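Local structure of uncharacterized protein (Pseudomonas aeruginosa, 4E72) at residues T11-E17 with N32-F38. The protein is of unknown function, belongs to the DUF3298 family and is probably exported, perhaps as a lipoprotein anchored to the cell envelope. Residues are numbered along the deposited sequence.
Sequences TERLASE and NIDTLKF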
# COMPACT_ATOMS: atom_id res chain seq x y z
N THR A 11 1.37 -19.17 1.10
CA THR A 11 2.52 -18.28 0.98
C THR A 11 3.62 -18.55 2.05
O THR A 11 3.33 -19.02 3.15
CB THR A 11 2.06 -16.82 1.03
OG1 THR A 11 3.21 -15.99 1.00
CG2 THR A 11 1.20 -16.49 2.26
N GLU A 12 4.88 -18.24 1.68
CA GLU A 12 6.04 -18.37 2.57
C GLU A 12 6.52 -16.95 2.96
O GLU A 12 6.79 -16.12 2.09
CB GLU A 12 7.16 -19.21 1.91
CG GLU A 12 8.47 -19.31 2.70
CD GLU A 12 8.44 -19.97 4.08
OE1 GLU A 12 7.71 -20.97 4.25
OE2 GLU A 12 9.19 -19.50 4.97
N ARG A 13 6.58 -16.68 4.28
CA ARG A 13 7.01 -15.42 4.86
C ARG A 13 8.53 -15.39 5.01
O ARG A 13 9.11 -16.29 5.62
CB ARG A 13 6.31 -15.19 6.23
CG ARG A 13 6.76 -13.92 6.96
CD ARG A 13 5.91 -13.62 8.17
NE ARG A 13 6.42 -12.48 8.93
CZ ARG A 13 6.92 -12.55 10.16
NH1 ARG A 13 6.99 -13.71 10.79
NH2 ARG A 13 7.34 -11.45 10.77
N LEU A 14 9.18 -14.34 4.45
CA LEU A 14 10.63 -14.13 4.52
C LEU A 14 10.91 -12.90 5.37
O LEU A 14 10.81 -11.77 4.87
CB LEU A 14 11.24 -13.95 3.11
CG LEU A 14 11.00 -15.07 2.12
CD1 LEU A 14 10.73 -14.51 0.74
CD2 LEU A 14 12.17 -16.04 2.10
N ALA A 15 11.23 -13.12 6.66
CA ALA A 15 11.49 -12.03 7.61
C ALA A 15 12.95 -12.05 8.11
O ALA A 15 13.52 -13.11 8.39
CB ALA A 15 10.53 -12.12 8.79
N SER A 16 13.54 -10.84 8.22
CA SER A 16 14.91 -10.63 8.68
C SER A 16 15.10 -9.22 9.22
O SER A 16 14.54 -8.26 8.70
CB SER A 16 15.90 -10.87 7.54
OG SER A 16 15.84 -9.86 6.54
N GLU A 17 15.94 -9.10 10.24
CA GLU A 17 16.37 -7.85 10.83
C GLU A 17 17.89 -7.93 10.89
O GLU A 17 18.43 -8.84 11.52
CB GLU A 17 15.73 -7.60 12.19
CG GLU A 17 16.15 -6.28 12.82
CD GLU A 17 15.17 -5.77 13.86
OE1 GLU A 17 15.26 -6.22 15.03
OE2 GLU A 17 14.30 -4.94 13.51
N ASN A 32 15.10 -3.89 8.31
CA ASN A 32 14.11 -4.91 8.64
C ASN A 32 13.22 -5.16 7.42
O ASN A 32 12.49 -4.27 7.00
CB ASN A 32 13.32 -4.48 9.90
CG ASN A 32 12.31 -5.50 10.38
OD1 ASN A 32 11.48 -6.02 9.63
ND2 ASN A 32 12.34 -5.76 11.68
N ILE A 33 13.32 -6.37 6.82
CA ILE A 33 12.58 -6.76 5.62
C ILE A 33 11.71 -7.98 5.91
O ILE A 33 12.23 -9.03 6.29
CB ILE A 33 13.53 -7.01 4.40
CG1 ILE A 33 14.24 -5.71 3.96
CG2 ILE A 33 12.76 -7.66 3.19
CD1 ILE A 33 15.48 -5.92 3.16
N ASP A 34 10.38 -7.84 5.71
CA ASP A 34 9.36 -8.86 5.91
C ASP A 34 8.56 -9.02 4.63
O ASP A 34 7.58 -8.31 4.40
CB ASP A 34 8.46 -8.49 7.11
CG ASP A 34 7.35 -9.47 7.45
OD1 ASP A 34 7.31 -10.58 6.85
OD2 ASP A 34 6.49 -9.13 8.31
N THR A 35 8.99 -9.93 3.76
CA THR A 35 8.34 -10.08 2.47
C THR A 35 7.69 -11.48 2.32
O THR A 35 7.61 -12.24 3.30
CB THR A 35 9.31 -9.71 1.35
OG1 THR A 35 8.56 -9.51 0.15
CG2 THR A 35 10.45 -10.73 1.16
N LEU A 36 7.18 -11.76 1.10
CA LEU A 36 6.44 -12.97 0.75
C LEU A 36 6.87 -13.60 -0.56
O LEU A 36 7.20 -12.91 -1.53
CB LEU A 36 4.94 -12.63 0.60
CG LEU A 36 4.16 -12.09 1.77
CD1 LEU A 36 2.86 -11.50 1.29
CD2 LEU A 36 3.89 -13.17 2.82
N LYS A 37 6.76 -14.94 -0.59
CA LYS A 37 6.96 -15.79 -1.76
C LYS A 37 5.69 -16.63 -1.93
O LYS A 37 5.06 -17.00 -0.94
CB LYS A 37 8.21 -16.66 -1.64
CG LYS A 37 9.40 -16.07 -2.40
CD LYS A 37 10.61 -16.98 -2.37
CE LYS A 37 11.83 -16.32 -2.96
NZ LYS A 37 13.01 -17.22 -2.93
N PHE A 38 5.30 -16.88 -3.18
CA PHE A 38 4.11 -17.65 -3.53
C PHE A 38 4.56 -18.90 -4.33
O PHE A 38 4.92 -18.78 -5.50
CB PHE A 38 3.10 -16.79 -4.31
CG PHE A 38 2.49 -15.62 -3.55
CD1 PHE A 38 3.11 -14.37 -3.55
CD2 PHE A 38 1.28 -15.76 -2.88
CE1 PHE A 38 2.53 -13.29 -2.88
CE2 PHE A 38 0.71 -14.68 -2.20
CZ PHE A 38 1.33 -13.45 -2.21
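How an edge strand is held by backbone and side chains together is well illustrated by the β-hairpin of residues 12-19 and 30-37. Its arms run antiparallel, the axes of 12-17 and 32-37 approaching to 4.6 Å. Paired amides and carbonyls join Glu12 to Lys37, Leu14 to Thr35 and Ser16 to Ile33, for example Leu14 N to Thr35 O at 2.9 Å.

Arg13, Asp34, Glu17 and Asn32, all from the non-hydrogen-bonded pairs, share one face with Ala15 and Leu36. Arg13, with chi1 to chi3 all t, runs extended along the sheet and reaches diagonally to Asp34, which belongs to the next non-hydrogen-bonded pair, opposite Ala15; its NE makes a salt bridge to Asp34 OD1 at 3.0 Å; bonds to OD2 are weak. On the same face, t rotamers at chi1 of Glu17 and Asn32 bring Asn32 ND2 within 2.8 Å of Glu17 OE2, a hydrogen bond. On the opposite face Leu14, chi1 m, lays CD1 3.7 Å from Lys37 CG and 3.8 Å from Thr35 CG2. At the far end Thr11 OG1 donates to Lys37 O (2.9 Å), which also accepts from Glu12 N, and OG1 lies over one face of the Phe38 ring.

Strand 30-37 is bonded on its other side to strand 84-95, while helix 44-54 packs against Thr35. The chemistry thus implies an outermost strand fixed chiefly by main-chain bonds, supplemented by polar pairs on one face and aliphatic contact on the other, while buried Ile33, Leu36 and Phe38 come from the inner segment.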